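Local coordinates for chorismate mutase and shikimate 5-dehydrogenase fusion protein (Clostridium acetobutylicum, PDB 3FBT), which probably catalyses the reversible NADPH-linked reduction of 3-dehydroshikimate to shikimate, the chain being the shikimate dehydrogenase part of a fusion with chorismate mutase, at residues G110-K115 against K232-L237; F116-K121 against S209-I214; R135-Y140 against V181-T186. One frame throughout, in Å; residues are numbered along the deposited sequence.

Interaction 1 (G110-K115 against K232-L237)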
loop_
_atom_site.group_PDB
_atom_site.type_symbol
_atom_site.label_atom_id
_atom_site.label_comp_id
_atom_site.label_asym_id
_atom_site.label_seq_id
_atom_site.Cartn_x
_atom_site.Cartn_y
_atom_site.Cartn_z
ATOM N N GLY A 110 -13.190 25.561 -8.043
ATOM C CA GLY A 110 -14.351 26.284 -7.531
ATOM C C GLY A 110 -14.208 26.667 -6.062
ATOM O O GLY A 110 -14.673 27.742 -5.665
ATOM N N LYS A 111 -13.566 25.823 -5.241
ATOM C CA LYS A 111 -13.492 26.183 -3.831
ATOM C C LYS A 111 -12.569 27.367 -3.652
ATOM O O LYS A 111 -12.740 28.205 -2.724
ATOM C CB LYS A 111 -13.061 25.017 -2.924
ATOM C CG LYS A 111 -13.997 23.798 -2.932
ATOM C CD LYS A 111 -15.129 23.813 -1.919
ATOM C CE LYS A 111 -16.204 22.705 -2.297
ATOM N NZ LYS A 111 -17.427 22.591 -1.403
ATOM N N MET A 112 -11.544 27.417 -4.504
ATOM C CA MET A 112 -10.557 28.470 -4.452
ATOM C C MET A 112 -11.162 29.881 -4.817
ATOM O O MET A 112 -10.886 30.889 -4.148
ATOM C CB MET A 112 -9.392 28.101 -5.349
ATOM C CG MET A 112 -8.213 29.063 -5.263
ATOM S SD MET A 112 -6.996 28.924 -6.645
ATOM C CE MET A 112 -7.909 28.492 -8.024
ATOM N N LEU A 113 -11.950 29.927 -5.883
ATOM C CA LEU A 113 -12.651 31.144 -6.310
ATOM C C LEU A 113 -13.600 31.564 -5.150
ATOM O O LEU A 113 -13.503 32.669 -4.690
ATOM C CB LEU A 113 -13.433 30.924 -7.615
ATOM C CG LEU A 113 -12.544 30.513 -8.818
ATOM C CD1 LEU A 113 -13.288 30.366 -10.143
ATOM C CD2 LEU A 113 -11.360 31.438 -8.977
ATOM N N SER A 114 -14.454 30.671 -4.645
ATOM C CA SER A 114 -15.365 31.086 -3.556
ATOM C C SER A 114 -14.600 31.651 -2.418
ATOM O O SER A 114 -14.910 32.745 -1.949
ATOM C CB SER A 114 -16.199 29.959 -3.042
ATOM O OG SER A 114 -16.712 29.282 -4.154
ATOM N N LYS A 115 -13.586 30.915 -1.981
ATOM C CA LYS A 115 -12.856 31.284 -0.812
ATOM C C LYS A 115 -12.184 32.638 -0.947
ATOM O O LYS A 115 -12.214 33.426 -0.022
ATOM C CB LYS A 115 -11.832 30.230 -0.442
ATOM C CG LYS A 115 -11.084 30.537 0.885
ATOM C CD LYS A 115 -11.992 30.159 2.053
ATOM C CE LYS A 115 -11.278 30.277 3.384
ATOM N NZ LYS A 115 -11.961 29.378 4.437
ATOM N N LYS A 232 -6.351 41.909 -7.387
ATOM C CA LYS A 232 -6.446 40.809 -6.416
ATOM C C LYS A 232 -5.681 39.581 -6.908
ATOM O O LYS A 232 -5.849 39.123 -8.065
ATOM C CB LYS A 232 -7.889 40.407 -6.148
ATOM C CG LYS A 232 -7.926 39.130 -5.277
ATOM C CD LYS A 232 -9.225 38.904 -4.578
ATOM C CE LYS A 232 -10.394 39.126 -5.505
ATOM N NZ LYS A 232 -11.667 39.146 -4.687
ATOM N N ALA A 233 -4.841 39.041 -6.032
ATOM C CA ALA A 233 -3.949 37.978 -6.404
ATOM C C ALA A 233 -4.298 36.722 -5.606
ATOM O O ALA A 233 -4.418 36.799 -4.380
ATOM C CB ALA A 233 -2.490 38.407 -6.134
ATOM N N VAL A 234 -4.451 35.578 -6.288
ATOM C CA VAL A 234 -4.708 34.271 -5.631
ATOM C C VAL A 234 -3.758 33.181 -6.176
ATOM O O VAL A 234 -3.758 32.941 -7.401
ATOM C CB VAL A 234 -6.095 33.788 -5.967
ATOM C CG1 VAL A 234 -6.573 32.756 -4.949
ATOM C CG2 VAL A 234 -7.061 34.971 -6.044
ATOM N N ASN A 235 -2.955 32.535 -5.311
ATOM C CA ASN A 235 -2.138 31.351 -5.738
ATOM C C ASN A 235 -2.926 30.033 -5.563
ATOM O O ASN A 235 -4.028 30.076 -5.112
ATOM C CB ASN A 235 -0.822 31.256 -5.013
ATOM C CG ASN A 235 -0.990 30.899 -3.530
ATOM O OD1 ASN A 235 -1.934 30.211 -3.144
ATOM N ND2 ASN A 235 -0.092 31.407 -2.695
ATOM N N GLY A 236 -2.393 28.862 -5.939
ATOM C CA GLY A 236 -3.283 27.714 -6.041
ATOM C C GLY A 236 -3.337 26.815 -4.831
ATOM O O GLY A 236 -3.766 25.682 -4.958
ATOM N N LEU A 237 -2.876 27.288 -3.679
ATOM C CA LEU A 237 -2.828 26.449 -2.475
ATOM C C LEU A 237 -4.190 25.950 -1.999
ATOM O O LEU A 237 -4.369 24.750 -1.719
ATOM C CB LEU A 237 -2.064 27.131 -1.362
ATOM C CG LEU A 237 -1.731 26.323 -0.124
ATOM C CD1 LEU A 237 -1.134 24.916 -0.496
ATOM C CD2 LEU A 237 -0.720 27.181 0.651
#

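Interaction 2 (F116-K121 against S209-I214)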
loop_
_atom_site.group_PDB
_atom_site.type_symbol
_atom_site.label_atom_id
_atom_site.label_comp_id
_atom_site.label_asym_id
_atom_site.label_seq_id
_atom_site.Cartn_x
_atom_site.Cartn_y
_atom_site.Cartn_z
ATOM N N PHE A 116 -11.573 32.958 -2.078
ATOM C CA PHE A 116 -11.122 34.331 -2.202
ATOM C C PHE A 116 -12.141 35.238 -2.904
ATOM O O PHE A 116 -11.801 36.297 -3.408
ATOM C CB PHE A 116 -9.747 34.336 -2.828
ATOM C CG PHE A 116 -8.762 33.459 -2.068
ATOM C CD1 PHE A 116 -7.909 33.997 -1.126
ATOM C CD2 PHE A 116 -8.749 32.082 -2.255
ATOM C CE1 PHE A 116 -7.039 33.181 -0.402
ATOM C CE2 PHE A 116 -7.913 31.284 -1.554
ATOM C CZ PHE A 116 -7.040 31.830 -0.624
ATOM N N ARG A 117 -13.383 34.803 -2.993
ATOM C CA ARG A 117 -14.426 35.627 -3.611
ATOM C C ARG A 117 -14.071 36.183 -5.002
ATOM O O ARG A 117 -14.167 37.400 -5.240
ATOM C CB ARG A 117 -14.815 36.807 -2.687
ATOM N N VAL A 118 -13.661 35.317 -5.920
ATOM C CA VAL A 118 -13.368 35.786 -7.279
ATOM C C VAL A 118 -14.608 35.491 -8.025
ATOM O O VAL A 118 -14.915 34.339 -8.194
ATOM C CB VAL A 118 -12.210 34.966 -7.924
ATOM C CG1 VAL A 118 -12.075 35.275 -9.437
ATOM C CG2 VAL A 118 -10.894 35.220 -7.194
ATOM N N GLU A 119 -15.369 36.492 -8.453
ATOM C CA GLU A 119 -16.583 36.184 -9.234
ATOM C C GLU A 119 -16.279 35.847 -10.701
ATOM O O GLU A 119 -15.364 36.406 -11.295
ATOM C CB GLU A 119 -17.592 37.343 -9.192
ATOM C CG GLU A 119 -18.939 36.956 -9.791
ATOM C CD GLU A 119 -19.463 35.610 -9.230
ATOM O OE1 GLU A 119 -20.046 35.642 -8.118
ATOM O OE2 GLU A 119 -19.294 34.527 -9.894
ATOM N N ILE A 120 -17.110 34.995 -11.272
ATOM C CA ILE A 120 -16.969 34.476 -12.596
ATOM C C ILE A 120 -18.213 34.836 -13.416
ATOM O O ILE A 120 -18.119 35.381 -14.517
ATOM C CB ILE A 120 -16.799 32.918 -12.573
ATOM C CG1 ILE A 120 -15.358 32.523 -12.140
ATOM C CG2 ILE A 120 -17.139 32.312 -13.931
ATOM C CD1 ILE A 120 -14.233 33.604 -12.479
ATOM N N LYS A 121 -19.378 34.544 -12.901
ATOM C CA LYS A 121 -20.597 34.763 -13.673
ATOM C C LYS A 121 -20.593 36.173 -14.261
ATOM O O LYS A 121 -20.249 37.136 -13.603
ATOM C CB LYS A 121 -21.800 34.579 -12.761
ATOM C CG LYS A 121 -23.083 35.106 -13.284
ATOM C CD LYS A 121 -24.076 35.017 -12.138
ATOM C CE LYS A 121 -25.382 34.622 -12.668
ATOM N NZ LYS A 121 -25.851 35.766 -13.522
ATOM N N SER A 209 -8.758 40.564 -11.308
ATOM C CA SER A 209 -8.278 39.416 -10.502
ATOM C C SER A 209 -7.244 38.530 -11.242
ATOM O O SER A 209 -7.440 38.187 -12.402
ATOM C CB SER A 209 -9.445 38.559 -10.154
ATOM O OG SER A 209 -10.198 39.209 -9.193
ATOM N N ALA A 210 -6.155 38.170 -10.565
ATOM C CA ALA A 210 -5.178 37.315 -11.113
ATOM C C ALA A 210 -5.256 36.028 -10.301
ATOM O O ALA A 210 -5.093 36.132 -9.097
ATOM C CB ALA A 210 -3.808 37.940 -10.918
ATOM N N VAL A 211 -5.479 34.857 -10.937
ATOM C CA VAL A 211 -5.460 33.514 -10.286
ATOM C C VAL A 211 -4.303 32.655 -10.893
ATOM O O VAL A 211 -4.321 32.349 -12.090
ATOM C CB VAL A 211 -6.821 32.721 -10.487
ATOM C CG1 VAL A 211 -6.879 31.328 -9.663
ATOM C CG2 VAL A 211 -8.041 33.551 -10.124
ATOM N N ASP A 212 -3.306 32.288 -10.108
ATOM C CA ASP A 212 -2.305 31.319 -10.556
ATOM C C ASP A 212 -2.572 29.941 -9.928
ATOM O O ASP A 212 -2.755 29.829 -8.733
ATOM C CB ASP A 212 -0.913 31.750 -10.143
ATOM C CG ASP A 212 0.164 31.142 -11.043
ATOM O OD1 ASP A 212 -0.099 30.060 -11.604
ATOM O OD2 ASP A 212 1.254 31.777 -11.244
ATOM N N LEU A 213 -2.589 28.882 -10.715
ATOM C CA LEU A 213 -2.793 27.539 -10.132
ATOM C C LEU A 213 -1.510 26.992 -9.510
ATOM O O LEU A 213 -1.538 25.986 -8.814
ATOM C CB LEU A 213 -3.317 26.529 -11.150
ATOM C CG LEU A 213 -4.781 26.315 -11.409
ATOM C CD1 LEU A 213 -5.447 27.643 -11.789
ATOM C CD2 LEU A 213 -4.761 25.365 -12.538
ATOM N N ILE A 214 -0.389 27.644 -9.776
ATOM C CA ILE A 214 0.833 27.429 -9.033
ATOM C C ILE A 214 0.739 27.902 -7.574
ATOM O O ILE A 214 0.210 29.008 -7.298
ATOM C CB ILE A 214 1.927 28.221 -9.702
ATOM C CG1 ILE A 214 2.065 27.715 -11.162
ATOM C CG2 ILE A 214 3.256 28.172 -8.824
ATOM C CD1 ILE A 214 2.896 28.653 -12.073
#

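Interaction 3 (R135-Y140 against V181-T186). With SO4 (sulfate ion), chain F.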
loop_
_atom_site.group_PDB
_atom_site.type_symbol
_atom_site.label_atom_id
_atom_site.label_comp_id
_atom_site.label_asym_id
_atom_site.label_seq_id
_atom_site.Cartn_x
_atom_site.Cartn_y
_atom_site.Cartn_z
ATOM N N ARG A 135 -8.467 22.129 -18.812
ATOM C CA ARG A 135 -9.720 21.488 -19.142
ATOM C C ARG A 135 -10.774 21.670 -18.046
ATOM O O ARG A 135 -11.952 22.063 -18.304
ATOM C CB ARG A 135 -9.444 20.001 -19.365
ATOM C CG ARG A 135 -8.691 19.740 -20.619
ATOM C CD ARG A 135 -8.526 18.208 -20.910
ATOM N NE ARG A 135 -7.590 17.635 -19.937
ATOM C CZ ARG A 135 -6.715 16.671 -20.222
ATOM N NH1 ARG A 135 -6.663 16.175 -21.455
ATOM N NH2 ARG A 135 -5.898 16.205 -19.281
ATOM N N ALA A 136 -10.369 21.382 -16.809
ATOM C CA ALA A 136 -11.339 21.482 -15.708
ATOM C C ALA A 136 -11.690 22.939 -15.417
ATOM O O ALA A 136 -12.799 23.234 -15.140
ATOM C CB ALA A 136 -10.812 20.797 -14.453
ATOM N N VAL A 137 -10.741 23.838 -15.486
ATOM C CA VAL A 137 -10.978 25.299 -15.280
ATOM C C VAL A 137 -11.977 25.836 -16.364
ATOM O O VAL A 137 -12.906 26.576 -16.044
ATOM C CB VAL A 137 -9.617 26.015 -15.359
ATOM C CG1 VAL A 137 -9.702 27.545 -15.567
ATOM C CG2 VAL A 137 -8.761 25.693 -14.179
ATOM N N LEU A 138 -11.809 25.443 -17.638
ATOM C CA LEU A 138 -12.688 25.903 -18.737
ATOM C C LEU A 138 -14.101 25.334 -18.580
ATOM O O LEU A 138 -15.085 26.042 -18.794
ATOM C CB LEU A 138 -12.127 25.477 -20.109
ATOM C CG LEU A 138 -10.794 26.127 -20.512
ATOM C CD1 LEU A 138 -10.069 25.397 -21.665
ATOM C CD2 LEU A 138 -10.951 27.665 -20.825
ATOM N N GLN A 139 -14.237 24.071 -18.177
ATOM C CA GLN A 139 -15.580 23.559 -17.898
ATOM C C GLN A 139 -16.235 24.348 -16.764
ATOM O O GLN A 139 -17.423 24.702 -16.850
ATOM C CB GLN A 139 -15.567 22.079 -17.542
ATOM C CG GLN A 139 -16.927 21.538 -17.418
ATOM C CD GLN A 139 -17.590 21.530 -18.765
ATOM O OE1 GLN A 139 -16.927 21.333 -19.786
ATOM N NE2 GLN A 139 -18.909 21.760 -18.787
ATOM N N TYR A 140 -15.476 24.606 -15.691
ATOM C CA TYR A 140 -16.044 25.380 -14.594
ATOM C C TYR A 140 -16.512 26.795 -15.008
ATOM O O TYR A 140 -17.636 27.161 -14.677
ATOM C CB TYR A 140 -15.061 25.479 -13.455
ATOM C CG TYR A 140 -15.602 26.169 -12.238
ATOM C CD1 TYR A 140 -16.278 25.444 -11.216
ATOM C CD2 TYR A 140 -15.442 27.519 -12.084
ATOM C CE1 TYR A 140 -16.805 26.091 -10.086
ATOM C CE2 TYR A 140 -15.973 28.190 -10.963
ATOM C CZ TYR A 140 -16.622 27.492 -9.973
ATOM O OH TYR A 140 -17.056 28.219 -8.889
ATOM N N VAL A 181 -10.996 38.581 -15.167
ATOM C CA VAL A 181 -10.257 37.520 -14.476
ATOM C C VAL A 181 -9.270 36.844 -15.427
ATOM O O VAL A 181 -9.659 36.438 -16.517
ATOM C CB VAL A 181 -11.257 36.452 -13.944
ATOM C CG1 VAL A 181 -10.539 35.289 -13.360
ATOM C CG2 VAL A 181 -12.248 37.086 -12.893
ATOM N N ILE A 182 -8.007 36.750 -15.019
ATOM C CA ILE A 182 -6.984 36.104 -15.819
ATOM C C ILE A 182 -6.310 35.002 -14.978
ATOM O O ILE A 182 -5.907 35.222 -13.827
ATOM C CB ILE A 182 -5.897 37.130 -16.361
ATOM C CG1 ILE A 182 -4.770 36.436 -17.104
ATOM C CG2 ILE A 182 -5.303 37.974 -15.246
ATOM C CD1 ILE A 182 -3.595 37.421 -17.556
ATOM N N ILE A 183 -6.210 33.819 -15.582
ATOM C CA ILE A 183 -5.859 32.578 -14.870
ATOM C C ILE A 183 -4.675 31.889 -15.550
ATOM O O ILE A 183 -4.754 31.549 -16.730
ATOM C CB ILE A 183 -7.065 31.623 -14.884
ATOM C CG1 ILE A 183 -8.293 32.315 -14.282
ATOM C CG2 ILE A 183 -6.729 30.280 -14.135
ATOM C CD1 ILE A 183 -9.575 31.803 -14.842
ATOM N N ASN A 184 -3.610 31.660 -14.816
ATOM C CA ASN A 184 -2.459 30.972 -15.338
ATOM C C ASN A 184 -2.613 29.474 -15.182
ATOM O O ASN A 184 -2.693 28.969 -14.073
ATOM C CB ASN A 184 -1.234 31.347 -14.547
ATOM C CG ASN A 184 -0.040 30.640 -15.050
ATOM O OD1 ASN A 184 0.148 30.574 -16.267
ATOM N ND2 ASN A 184 0.775 30.049 -14.139
ATOM N N CYS A 185 -2.664 28.763 -16.291
ATOM C CA CYS A 185 -2.679 27.313 -16.265
ATOM C C CYS A 185 -1.382 26.724 -16.844
ATOM O O CYS A 185 -1.289 25.515 -17.037
ATOM C CB CYS A 185 -3.885 26.840 -17.085
ATOM S SG CYS A 185 -5.400 26.977 -16.153
ATOM N N THR A 186 -0.389 27.577 -17.098
ATOM C CA THR A 186 0.883 27.185 -17.728
ATOM C C THR A 186 1.902 26.824 -16.683
ATOM O O THR A 186 1.717 27.146 -15.545
ATOM C CB THR A 186 1.622 28.392 -18.533
ATOM O OG1 THR A 186 2.293 29.255 -17.606
ATOM C CG2 THR A 186 0.683 29.194 -19.344
HETATM S S SO4 F . -3.103 13.386 -19.348
HETATM O O1 SO4 F . -3.243 14.844 -19.213
HETATM O O2 SO4 F . -2.016 13.005 -20.263
HETATM O O3 SO4 F . -2.791 12.888 -18.026
HETATM O O4 SO4 F . -4.301 12.920 -20.016
#

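Interaction 1 (G110-K115 against K232-L237)
Met112 reaches from the last turn of helix 105-115 onto the end of strand 232-234, and it supplies the helix's whole share of the contact. Met112 CG lies against Val234 CG1 at 4.1 Å, the two side chains sliding past each other in opposite directions. One atom further on, Met112 SD comes to rest over the backbone where the strand gives out, 3.5 Å from Asn235 O and 4.0 Å from Gly236 CA. With CG anti to the backbone N (chi1 -174°) and chi2 also extended, the sulfur is carried well clear of the helix before the chain bends at chi3. No hydrogen bond crosses here. Asn235 OD1 accepts from Leu237 N at 3.1 Å, closing an Asx turn, while Asn235 ND2 is held by Val218 O. Away from this packed part, Lys111 and Ser114 are exposed, though Lys111 still brushes Tyr238. Ser114 OG turns back to Gly110 O at 3.0 Å, on the opposite face of that carbonyl from Ser114 N. Lys115 forms salt bridges with Glu258 and Asp262. Gly236, predicted to contact NADP(+), is the N-cap of helix 237-252, a strand-to-helix junction at the C-terminal end of the outermost strand of the Rossmann-type parallel sheet.

Interaction 2 (F116-K121 against S209-I214)
Val118 makes a small, buried, apolar contact with Ser209 and Val211, where the loop between helix 105-115 and strand 124-128 passes over one face of the parallel sheet. Val118 points toward strand 209-212 and straddles two of its residues with its two methyls. Val118 CG1 meets Ser209 CB at 4.3 Å, and Val118 CG2 meets Val211 CG2 at 4.4 Å. Since Ser209 and Val211 are two apart on the strand, both present their side chains to this face. Val118 CG1 is anti to the backbone N, and this chi1 of 169° turns the fork so that one methyl faces each strand residue. The loop gets its shape from its own bonds. Arg117, modelled only as far as CB, is the C-prime residue of a Schellman motif ending the helix, and Val118 N gives its bond back to Leu113 O. Further on, Glu119 OE2 receives Ile120 N at 2.6 Å and Lys121 N at 3.0 Å, from opposite faces of the carboxylate plane. At the far end of the strand, Asp212 OD1 takes Ile214 N in an Asx turn, just past Leu213, a predicted NADP(+) contact. With no hydrogen bond across it, the contact rests on dispersion and exclusion of water; directional bonds lie in the turns and between the sheet's strands.

Interaction 3 (R135-Y140 against V181-T186)
Val137 stands over Ile183 and Cys185 with its two methyls divided between them. It points from helix 134-143 toward the sheet, and both partners point back, so the side chains meet between helix and strand. Val137 CG1 approaches Ile183 CG2 at 4.3 Å, and Val137 CG2 approaches Cys185 SG at 4.1 Å. The torsion explains the split: at chi1 164° CG1 lies anti to the backbone N and beside the carbonyl carbon, while CG2 lies beside the N. On the other side, the thiol of Cys185 is swung to its own backbone N (chi1 -79°), which leaves SG directed at the valine methyl. All three residues are buried. At the end of the strand, Asn184 OD1 grips Thr186 twice. Thr186 OG1 lies 2.9 Å from Asn184 OD1 in the carbonyl plane, on a lone pair, whereas Thr186 N lies 3.2 Å from Asn184 OD1, above that plane, making an Asx turn. Asn184 ND2 bonds to Asp212 OD1, so the amide also ties this turn to the next strand. Arg135 extends away from the sheet, its chain bent at chi3, and Arg135 NH2 donates to O1 of a sulfate at 3.0 Å (144° at the hydrogen). The sulfate, probably from the crystallisation liquor, lies at the guanidinium edge and also bonds the backbone N of Lys69, the predicted proton acceptor, which puts it near the predicted active site. Helix 134-143 follows strand 124-128 through a glycine-rich turn consistent with a Rossmann dinucleotide site. It packs beside helix 105-115, where Phe109 touches Val137, while strand 181-184 runs between strands 124-128 and 209-212.

In the fold
All three contacts are buried and sit against the same parallel sheet, reaching the neighbouring strands 232-234, 209-212 and 181-184 in turn. Interactions 1 and 2 lie closest, with centres about 5 Å apart; helix 105-115 and the loop that leaves it supply the partners that face the sheet, and Met112 CE packs on Val211 CG1. Interaction 3 brings a second helix, which joins the first where Tyr140 packs on Gly110 and Leu113. Backbone bonds, among them probably Asn184 N to Val211 O, join its strand to that of interaction 2. Chemically, a thioether over backbone marks interaction 1, whereas branched methyls carry the other two, with a thiol added in interaction 3. Polar groups gather in Asx turns after each strand, near the predicted NADP(+) residues.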